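Local coordinates for periplasmic binding protein (Veillonella parvula, PDB 4N01), which probably binds an iron-siderophore or similar metal-chelate solute in the periplasm for uptake by an ABC transporter, at residues A[212-226]-A[242-256]. Sequence-based numbering, arbitrary orientation.
Sequences FIYDSEDGQPFTAFE and MSGLGVDKTWAKGSW
P221 lies on the indole of W256, its CD 3.7 Å from the centroid of the five-membered ring and almost straight above it. The rim of the same indole meets Y214 edge to edge, W256 CH2 lying 3.6 Å from Y214 CE1, while F212 reaches it obliquely; E217 OE1, hydrogen-bonded to Y214 OH, lies in the indole plane beside CZ2, and E217 OE2 forms a salt bridge with K288. With an alanine here the indole is gone, which would probably leave P221 without the ring it rests on and open a gap beside Y214 and F212. From here strand 221-224 runs antiparallel to 251-253 in a small three-stranded sheet on the C-terminal lobe of the periplasmic binding protein fold. A224 and W251 project from the same face of this sheet, A224 CB lying 3.8 Å from the centroid of the six-membered ring of W251. The F225 ring is clamped between V247 CG1 on one face and CB of selenomethionine M242 on the other. Past it, E226 bends at chi2 (-60°) and turns its carboxylate to the 243-247 loop: in the conformer given, S243 OG donates to E226 OE1, E226 OE2 uses its syn lone pair for G244 N at 2.7 Å, and two waters donate to OE2.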
ATOM      1  N   PHE A 212       2.949  -2.390  17.350  1.00 15.33           N
ATOM      2  CA  PHE A 212       1.551  -2.717  17.131  1.00  9.33           C
ATOM      3  C   PHE A 212       0.994  -1.670  16.183  1.00 12.66           C
ATOM      4  O   PHE A 212       1.200  -0.470  16.375  1.00 14.28           O
ATOM      5  CB  PHE A 212       0.793  -2.692  18.465  1.00 14.36           C
ATOM      6  CG  PHE A 212      -0.701  -2.787  18.319  1.00 15.16           C
ATOM      7  CD1 PHE A 212      -1.300  -3.978  17.910  1.00 18.72           C
ATOM      8  CD2 PHE A 212      -1.506  -1.699  18.610  1.00 20.93           C
ATOM      9  CE1 PHE A 212      -2.687  -4.064  17.779  1.00 15.37           C
ATOM     10  CE2 PHE A 212      -2.888  -1.779  18.489  1.00 22.09           C
ATOM     11  CZ  PHE A 212      -3.479  -2.962  18.070  1.00 15.69           C
ATOM     12  N   ILE A 213       0.319  -2.117  15.131  1.00 13.18           N
ATOM     13  CA  ILE A 213      -0.285  -1.182  14.190  1.00 13.04           C
ATOM     14  C   ILE A 213      -1.755  -0.946  14.551  1.00 17.48           C
ATOM     15  O   ILE A 213      -2.561  -1.882  14.591  1.00 18.35           O
ATOM     16  CB  ILE A 213      -0.193  -1.693  12.739  1.00 19.55           C
ATOM     17  CG1 ILE A 213       1.276  -1.818  12.322  1.00 22.25           C
ATOM     18  CG2 ILE A 213      -0.913  -0.729  11.818  1.00 15.91           C
ATOM     19  CD1 ILE A 213       1.877  -3.165  12.596  1.00 26.75           C
ATOM     20  N   TYR A 214      -2.102   0.311  14.804  1.00 15.62           N
ATOM     21  CA  TYR A 214      -3.451   0.673  15.213  1.00 18.37           C
ATOM     22  C   TYR A 214      -4.099   1.432  14.058  1.00 21.47           C
ATOM     23  O   TYR A 214      -3.766   2.593  13.793  1.00 17.53           O
ATOM     24  CB  TYR A 214      -3.384   1.526  16.489  1.00 17.21           C
ATOM     25  CG  TYR A 214      -4.699   2.082  17.020  1.00 15.86           C
ATOM     26  CD1 TYR A 214      -5.401   1.424  18.024  1.00 24.13           C
ATOM     27  CD2 TYR A 214      -5.213   3.283  16.547  1.00 18.31           C
ATOM     28  CE1 TYR A 214      -6.587   1.939  18.531  1.00 27.95           C
ATOM     29  CE2 TYR A 214      -6.396   3.803  17.047  1.00 22.65           C
ATOM     30  CZ  TYR A 214      -7.077   3.127  18.036  1.00 23.81           C
ATOM     31  OH  TYR A 214      -8.246   3.655  18.525  1.00 24.11           O
ATOM     32  N   ASP A 215      -4.998   0.767  13.340  1.00 17.46           N
ATOM     33  CA  ASP A 215      -5.684   1.429  12.236  1.00 17.28           C
ATOM     34  C   ASP A 215      -6.840   2.259  12.752  1.00 19.76           C
ATOM     35  O   ASP A 215      -7.023   3.423  12.364  1.00 26.49           O
ATOM     36  CB  ASP A 215      -6.224   0.409  11.245  1.00 25.11           C
ATOM     37  CG  ASP A 215      -7.010   1.060  10.128  1.00 30.38           C
ATOM     38  OD1 ASP A 215      -6.404   1.376   9.080  1.00 31.58           O
ATOM     39  OD2 ASP A 215      -8.234   1.276  10.294  1.00 34.22           O
ATOM     40  N   SER A 216      -7.633   1.640  13.619  1.00 22.23           N
ATOM     41  CA  SER A 216      -8.836   2.250  14.152  1.00 20.89           C
ATOM     42  C   SER A 216      -9.381   1.312  15.217  1.00 27.51           C
ATOM     43  O   SER A 216      -8.833   0.230  15.438  1.00 24.63           O
ATOM     44  CB  SER A 216      -9.865   2.438  13.043  1.00 29.77           C
ATOM     45  OG  SER A 216     -10.112   1.209  12.377  1.00 29.41           O
ATOM     46  N   GLU A 217     -10.455   1.711  15.882  1.00 27.28           N
ATOM     47  CA  GLU A 217     -11.105   0.804  16.815  1.00 29.91           C
ATOM     48  C   GLU A 217     -12.609   0.976  16.777  1.00 28.45           C
ATOM     49  O   GLU A 217     -13.116   2.053  16.468  1.00 32.39           O
ATOM     50  CB  GLU A 217     -10.578   0.983  18.247  1.00 33.11           C
ATOM     51  CG  GLU A 217     -11.000   2.281  18.924  1.00 36.34           C
ATOM     52  CD  GLU A 217     -10.590   2.342  20.393  1.00 40.69           C
ATOM     53  OE1 GLU A 217      -9.372   2.375  20.686  1.00 33.79           O
ATOM     54  OE2 GLU A 217     -11.488   2.356  21.263  1.00 42.09           O
ATOM     55  N   ASP A 218     -13.318  -0.108  17.066  1.00 33.00           N
ATOM     56  CA  ASP A 218     -14.769  -0.077  17.209  1.00 43.43           C
ATOM     57  C   ASP A 218     -15.045  -1.098  18.293  1.00 45.68           C
ATOM     58  O   ASP A 218     -15.496  -2.213  18.012  1.00 53.57           O
ATOM     59  CB  ASP A 218     -15.451  -0.467  15.896  1.00 52.04           C
ATOM     60  CG  ASP A 218     -16.882   0.029  15.811  1.00 65.24           C
ATOM     61  OD1 ASP A 218     -17.178   1.097  16.389  1.00 71.06           O
ATOM     62  OD2 ASP A 218     -17.713  -0.643  15.163  1.00 70.95           O
ATOM     63  N   GLY A 219     -14.744  -0.723  19.534  0.51 39.68           N
ATOM     64  CA  GLY A 219     -14.727  -1.667  20.635  0.51 38.21           C
ATOM     65  C   GLY A 219     -13.386  -2.380  20.684  0.51 37.39           C
ATOM     66  O   GLY A 219     -12.609  -2.206  21.627  0.51 39.21           O
ATOM     67  N   GLN A 220     -13.119  -3.188  19.660  0.51 34.71           N
ATOM     68  CA  GLN A 220     -11.834  -3.865  19.505  0.51 29.97           C
ATOM     69  C   GLN A 220     -10.951  -3.087  18.535  0.51 24.28           C
ATOM     70  O   GLN A 220     -11.459  -2.369  17.675  0.51 25.87           O
ATOM     71  CB  GLN A 220     -12.046  -5.269  18.936  0.51 27.75           C
ATOM     72  CG  GLN A 220     -12.616  -6.286  19.900  0.51 32.08           C
ATOM     73  CD  GLN A 220     -12.694  -7.662  19.270  0.51 33.70           C
ATOM     74  OE1 GLN A 220     -11.930  -8.562  19.617  0.51 37.22           O
ATOM     75  NE2 GLN A 220     -13.612  -7.826  18.324  0.51 34.57           N
ATOM     76  N   PRO A 221      -9.624  -3.230  18.660  1.00 19.15           N
ATOM     77  CA  PRO A 221      -8.777  -2.564  17.660  1.00 24.94           C
ATOM     78  C   PRO A 221      -8.758  -3.326  16.332  1.00 26.34           C
ATOM     79  O   PRO A 221      -8.869  -4.557  16.320  1.00 27.14           O
ATOM     80  CB  PRO A 221      -7.389  -2.585  18.313  1.00 18.20           C
ATOM     81  CG  PRO A 221      -7.404  -3.799  19.158  1.00 18.52           C
ATOM     82  CD  PRO A 221      -8.823  -3.943  19.675  1.00 18.85           C
ATOM     83  N   PHE A 222      -8.647  -2.588  15.231  1.00 18.12           N
ATOM     84  CA  PHE A 222      -8.472  -3.161  13.902  1.00 17.98           C
ATOM     85  C   PHE A 222      -7.000  -3.009  13.586  1.00 22.47           C
ATOM     86  O   PHE A 222      -6.444  -1.906  13.691  1.00 22.53           O
ATOM     87  CB  PHE A 222      -9.323  -2.368  12.909  1.00 20.92           C
ATOM     88  CG  PHE A 222      -9.492  -3.028  11.566  1.00 24.53           C
ATOM     89  CD1 PHE A 222     -10.316  -4.137  11.418  1.00 25.04           C
ATOM     90  CD2 PHE A 222      -8.859  -2.510  10.443  1.00 26.28           C
ATOM     91  CE1 PHE A 222     -10.493  -4.733  10.171  1.00 27.51           C
ATOM     92  CE2 PHE A 222      -9.023  -3.101   9.193  1.00 24.74           C
ATOM     93  CZ  PHE A 222      -9.840  -4.215   9.058  1.00 26.54           C
ATOM     94  N   THR A 223      -6.356  -4.106  13.199  1.00 17.91           N
ATOM     95  CA  THR A 223      -4.901  -4.124  13.134  1.00 16.47           C
ATOM     96  C   THR A 223      -4.355  -5.012  12.012  1.00 16.46           C
ATOM     97  O   THR A 223      -5.107  -5.727  11.350  1.00 14.85           O
ATOM     98  CB  THR A 223      -4.333  -4.578  14.483  1.00 15.52           C
ATOM     99  OG1 THR A 223      -2.908  -4.433  14.489  1.00 16.06           O
ATOM    100  CG2 THR A 223      -4.695  -6.032  14.744  1.00 17.52           C
ATOM    101  N   ALA A 224      -3.045  -4.948  11.781  1.00 14.68           N
ATOM    102  CA  ALA A 224      -2.433  -5.762  10.734  1.00 13.66           C
ATOM    103  C   ALA A 224      -1.848  -7.042  11.330  1.00 17.29           C
ATOM    104  O   ALA A 224      -1.264  -7.028  12.425  1.00 15.34           O
ATOM    105  CB  ALA A 224      -1.352  -4.965   9.998  1.00 16.39           C
ATOM    106  N   PHE A 225      -2.005  -8.152  10.616  1.00 18.63           N
ATOM    107  CA  PHE A 225      -1.504  -9.441  11.106  1.00 16.57           C
ATOM    108  C   PHE A 225      -0.356  -9.961  10.251  1.00 19.37           C
ATOM    109  O   PHE A 225       0.804  -9.917  10.664  1.00 22.58           O
ATOM    110  CB  PHE A 225      -2.642 -10.481  11.214  1.00 13.00           C
ATOM    111  CG  PHE A 225      -3.602 -10.209  12.358  1.00 17.16           C
ATOM    112  CD1 PHE A 225      -3.483 -10.890  13.568  1.00 17.41           C
ATOM    113  CD2 PHE A 225      -4.619  -9.269  12.224  1.00 18.44           C
ATOM    114  CE1 PHE A 225      -4.376 -10.645  14.630  1.00 17.14           C
ATOM    115  CE2 PHE A 225      -5.503  -9.014  13.278  1.00 20.51           C
ATOM    116  CZ  PHE A 225      -5.374  -9.698  14.482  1.00 22.75           C
ATOM    117  N   GLU A 226      -0.679 -10.454   9.063  1.00 14.81           N
ATOM    118  CA  GLU A 226       0.346 -11.040   8.202  1.00 18.20           C
ATOM    119  C   GLU A 226       0.426 -10.292   6.882  1.00 17.17           C
ATOM    120  O   GLU A 226      -0.445  -9.486   6.565  1.00 21.79           O
ATOM    121  CB  GLU A 226       0.054 -12.531   7.938  1.00 16.80           C
ATOM    122  CG  GLU A 226      -0.030 -13.406   9.208  1.00 24.17           C
ATOM    123  CD  GLU A 226       1.243 -13.423  10.054  1.00 21.90           C
ATOM    124  OE1 GLU A 226       2.312 -12.974   9.575  1.00 24.90           O
ATOM    125  OE2 GLU A 226       1.185 -13.903  11.216  1.00 19.95           O
HETATM  126  N   MSE A 242       1.285  -8.704  16.305  1.00 14.63           N
HETATM  127  CA  MSE A 242       0.111  -9.485  15.912  1.00 14.85           C
HETATM  128  C   MSE A 242       0.461 -10.560  14.872  1.00 19.25           C
HETATM  129  O   MSE A 242      -0.377 -11.388  14.527  1.00 15.00           O
HETATM  130  CB  MSE A 242      -1.029  -8.582  15.398  1.00 17.07           C
HETATM  131  CG  MSE A 242      -1.478  -7.529  16.414  1.00 16.83           C
HETATM  132 SE   MSE A 242      -1.941  -8.293  18.177  0.62 25.02          SE
HETATM  133  CE  MSE A 242      -3.770  -8.797  17.754  1.00 25.98           C
ATOM    134  N   SER A 243       1.701 -10.543  14.379  0.53 14.44           N
ATOM    135  CA  SER A 243       2.160 -11.568  13.439  0.53 15.91           C
ATOM    136  C   SER A 243       2.650 -12.808  14.189  0.53 20.09           C
ATOM    137  O   SER A 243       3.042 -12.719  15.355  0.53 18.74           O
ATOM    138  CB  SER A 243       3.266 -11.011  12.537  0.53 14.16           C
ATOM    139  OG  SER A 243       3.792 -12.017  11.678  0.53 15.43           O
ATOM    140  N   GLY A 244       2.611 -13.965  13.531  1.00 14.51           N
ATOM    141  CA  GLY A 244       3.021 -15.214  14.161  1.00 19.92           C
ATOM    142  C   GLY A 244       1.988 -15.750  15.142  1.00 21.81           C
ATOM    143  O   GLY A 244       2.299 -16.615  15.967  1.00 23.85           O
ATOM    144  N   LEU A 245       0.758 -15.239  15.067  1.00 18.35           N
ATOM    145  CA  LEU A 245      -0.319 -15.718  15.952  1.00 15.80           C
ATOM    146  C   LEU A 245      -1.320 -16.639  15.245  1.00 23.98           C
ATOM    147  O   LEU A 245      -2.362 -16.981  15.804  1.00 21.47           O
ATOM    148  CB  LEU A 245      -1.061 -14.541  16.586  1.00 18.44           C
ATOM    149  CG  LEU A 245      -0.200 -13.562  17.390  1.00 20.14           C
ATOM    150  CD1 LEU A 245      -1.076 -12.507  18.027  1.00 18.13           C
ATOM    151  CD2 LEU A 245       0.615 -14.296  18.458  1.00 17.26           C
ATOM    152  N   GLY A 246      -1.007 -17.027  14.012  1.00 23.31           N
ATOM    153  CA  GLY A 246      -1.844 -17.961  13.281  1.00 27.92           C
ATOM    154  C   GLY A 246      -3.015 -17.321  12.560  1.00 29.50           C
ATOM    155  O   GLY A 246      -3.923 -18.015  12.108  1.00 25.71           O
ATOM    156  N   VAL A 247      -3.005 -15.995  12.446  1.00 19.97           N
ATOM    157  CA  VAL A 247      -4.084 -15.302  11.754  1.00 22.64           C
ATOM    158  C   VAL A 247      -3.637 -14.932  10.345  1.00 24.63           C
ATOM    159  O   VAL A 247      -2.932 -13.941  10.152  1.00 22.73           O
ATOM    160  CB  VAL A 247      -4.509 -14.023  12.504  1.00 19.77           C
ATOM    161  CG1 VAL A 247      -5.702 -13.384  11.809  1.00 24.06           C
ATOM    162  CG2 VAL A 247      -4.848 -14.339  13.968  1.00 23.82           C
ATOM    163  N   ASP A 248      -4.045 -15.723   9.359  1.00 23.29           N
ATOM    164  CA  ASP A 248      -3.562 -15.524   7.985  1.00 21.99           C
ATOM    165  C   ASP A 248      -4.372 -14.455   7.251  1.00 21.72           C
ATOM    166  O   ASP A 248      -5.058 -14.741   6.271  1.00 23.98           O
ATOM    167  CB  ASP A 248      -3.586 -16.846   7.217  1.00 20.88           C
ATOM    168  CG  ASP A 248      -2.910 -16.754   5.865  1.00 26.63           C
ATOM    169  OD1 ASP A 248      -2.106 -15.819   5.645  1.00 26.70           O
ATOM    170  OD2 ASP A 248      -3.180 -17.626   5.011  1.00 30.67           O
ATOM    171  N   LYS A 249      -4.288 -13.219   7.734  1.00 20.32           N
ATOM    172  CA  LYS A 249      -5.023 -12.104   7.133  1.00 21.13           C
ATOM    173  C   LYS A 249      -4.161 -10.862   7.146  1.00 19.09           C
ATOM    174  O   LYS A 249      -3.338 -10.691   8.044  1.00 18.92           O
ATOM    175  CB  LYS A 249      -6.292 -11.824   7.939  1.00 24.60           C
ATOM    176  CG  LYS A 249      -7.287 -12.968   7.936  1.00 26.80           C
ATOM    177  CD  LYS A 249      -8.486 -12.653   8.811  1.00 38.73           C
ATOM    178  CE  LYS A 249      -9.521 -13.754   8.687  1.00 49.32           C
ATOM    179  NZ  LYS A 249      -9.662 -14.154   7.261  1.00 57.82           N
ATOM    180  N   THR A 250      -4.347  -9.985   6.163  1.00 16.53           N
ATOM    181  CA  THR A 250      -3.626  -8.724   6.184  1.00 17.04           C
ATOM    182  C   THR A 250      -4.138  -7.848   7.328  1.00 19.84           C
ATOM    183  O   THR A 250      -3.346  -7.285   8.075  1.00 19.82           O
ATOM    184  CB  THR A 250      -3.762  -7.957   4.862  1.00 19.38           C
ATOM    185  OG1 THR A 250      -5.138  -7.917   4.475  1.00 19.55           O
ATOM    186  CG2 THR A 250      -2.957  -8.630   3.763  1.00 22.89           C
ATOM    187  N   TRP A 251      -5.465  -7.738   7.444  1.00 18.10           N
ATOM    188  CA  TRP A 251      -6.114  -6.859   8.430  1.00 19.02           C
ATOM    189  C   TRP A 251      -7.346  -7.526   9.029  1.00 17.95           C
ATOM    190  O   TRP A 251      -8.108  -8.165   8.315  1.00 21.10           O
ATOM    191  CB  TRP A 251      -6.571  -5.545   7.770  1.00 17.48           C
ATOM    192  CG  TRP A 251      -5.452  -4.742   7.156  1.00 24.62           C
ATOM    193  CD1 TRP A 251      -4.982  -4.834   5.872  1.00 17.95           C
ATOM    194  CD2 TRP A 251      -4.653  -3.736   7.806  1.00 15.27           C
ATOM    195  NE1 TRP A 251      -3.944  -3.943   5.685  1.00 18.75           N
ATOM    196  CE2 TRP A 251      -3.726  -3.258   6.856  1.00 21.43           C
ATOM    197  CE3 TRP A 251      -4.649  -3.180   9.092  1.00 15.11           C
ATOM    198  CZ2 TRP A 251      -2.793  -2.254   7.156  1.00 20.00           C
ATOM    199  CZ3 TRP A 251      -3.723  -2.190   9.389  1.00 19.22           C
ATOM    200  CH2 TRP A 251      -2.810  -1.733   8.419  1.00 16.22           C
ATOM    201  N   ALA A 252      -7.556  -7.346  10.330  1.00 17.62           N
ATOM    202  CA  ALA A 252      -8.743  -7.883  10.988  1.00 19.06           C
ATOM    203  C   ALA A 252      -8.839  -7.288  12.368  1.00 18.63           C
ATOM    204  O   ALA A 252      -7.927  -6.608  12.823  1.00 17.19           O
ATOM    205  CB  ALA A 252      -8.665  -9.403  11.097  1.00 19.23           C
ATOM    206  N   LYS A 253      -9.939  -7.574  13.044  1.00 20.07           N
ATOM    207  CA  LYS A 253     -10.092  -7.146  14.422  1.00 23.80           C
ATOM    208  C   LYS A 253      -9.187  -7.964  15.332  1.00 22.09           C
ATOM    209  O   LYS A 253      -9.053  -9.171  15.155  1.00 27.82           O
ATOM    210  CB  LYS A 253     -11.549  -7.298  14.866  1.00 23.12           C
ATOM    211  CG  LYS A 253     -12.444  -6.119  14.505  1.00 39.78           C
ATOM    212  CD  LYS A 253     -13.570  -5.957  15.530  1.00 53.27           C
ATOM    213  CE  LYS A 253     -14.386  -4.691  15.283  1.00 55.31           C
ATOM    214  NZ  LYS A 253     -15.124  -4.759  13.995  1.00 61.78           N
ATOM    215  N   GLY A 254      -8.562  -7.300  16.298  1.00 21.33           N
ATOM    216  CA  GLY A 254      -7.773  -7.980  17.315  1.00 20.33           C
ATOM    217  C   GLY A 254      -8.455  -7.795  18.665  1.00 26.49           C
ATOM    218  O   GLY A 254      -9.517  -7.173  18.747  1.00 31.02           O
ATOM    219  N   SER A 255      -7.845  -8.345  19.712  0.53 24.26           N
ATOM    220  CA  SER A 255      -8.298  -8.127  21.079  0.53 23.60           C
ATOM    221  C   SER A 255      -7.246  -7.315  21.818  0.53 20.96           C
ATOM    222  O   SER A 255      -6.047  -7.533  21.627  0.53 16.28           O
ATOM    223  CB  SER A 255      -8.513  -9.462  21.792  0.53 30.60           C
ATOM    224  OG  SER A 255      -9.678 -10.112  21.311  0.53 32.20           O
ATOM    225  N   TRP A 256      -7.684  -6.371  22.648  1.00 19.57           N
ATOM    226  CA  TRP A 256      -6.749  -5.616  23.472  1.00 16.82           C
ATOM    227  C   TRP A 256      -5.971  -6.545  24.411  1.00 16.42           C
ATOM    228  O   TRP A 256      -4.827  -6.267  24.730  1.00 18.66           O
ATOM    229  CB  TRP A 256      -7.474  -4.541  24.296  1.00 20.53           C
ATOM    230  CG  TRP A 256      -7.893  -3.300  23.519  1.00 22.45           C
ATOM    231  CD1 TRP A 256      -9.158  -2.791  23.410  1.00 28.93           C
ATOM    232  CD2 TRP A 256      -7.043  -2.416  22.763  1.00 21.98           C
ATOM    233  NE1 TRP A 256      -9.147  -1.650  22.631  1.00 27.56           N
ATOM    234  CE2 TRP A 256      -7.863  -1.406  22.219  1.00 24.49           C
ATOM    235  CE3 TRP A 256      -5.670  -2.397  22.482  1.00 17.03           C
ATOM    236  CZ2 TRP A 256      -7.357  -0.377  21.427  1.00 20.91           C
ATOM    237  CZ3 TRP A 256      -5.170  -1.375  21.691  1.00 19.78           C
ATOM    238  CH2 TRP A 256      -6.009  -0.382  21.174  1.00 22.51           C
TER
HETATM  239  O   HOH W   1      -0.876 -13.840  13.094  1.00 17.26           O
HETATM  240  O   HOH W   2      -0.778  -6.846   7.003  1.00 20.50           O
HETATM  241  O   HOH W   3       0.876 -16.592  11.844  1.00 26.20           O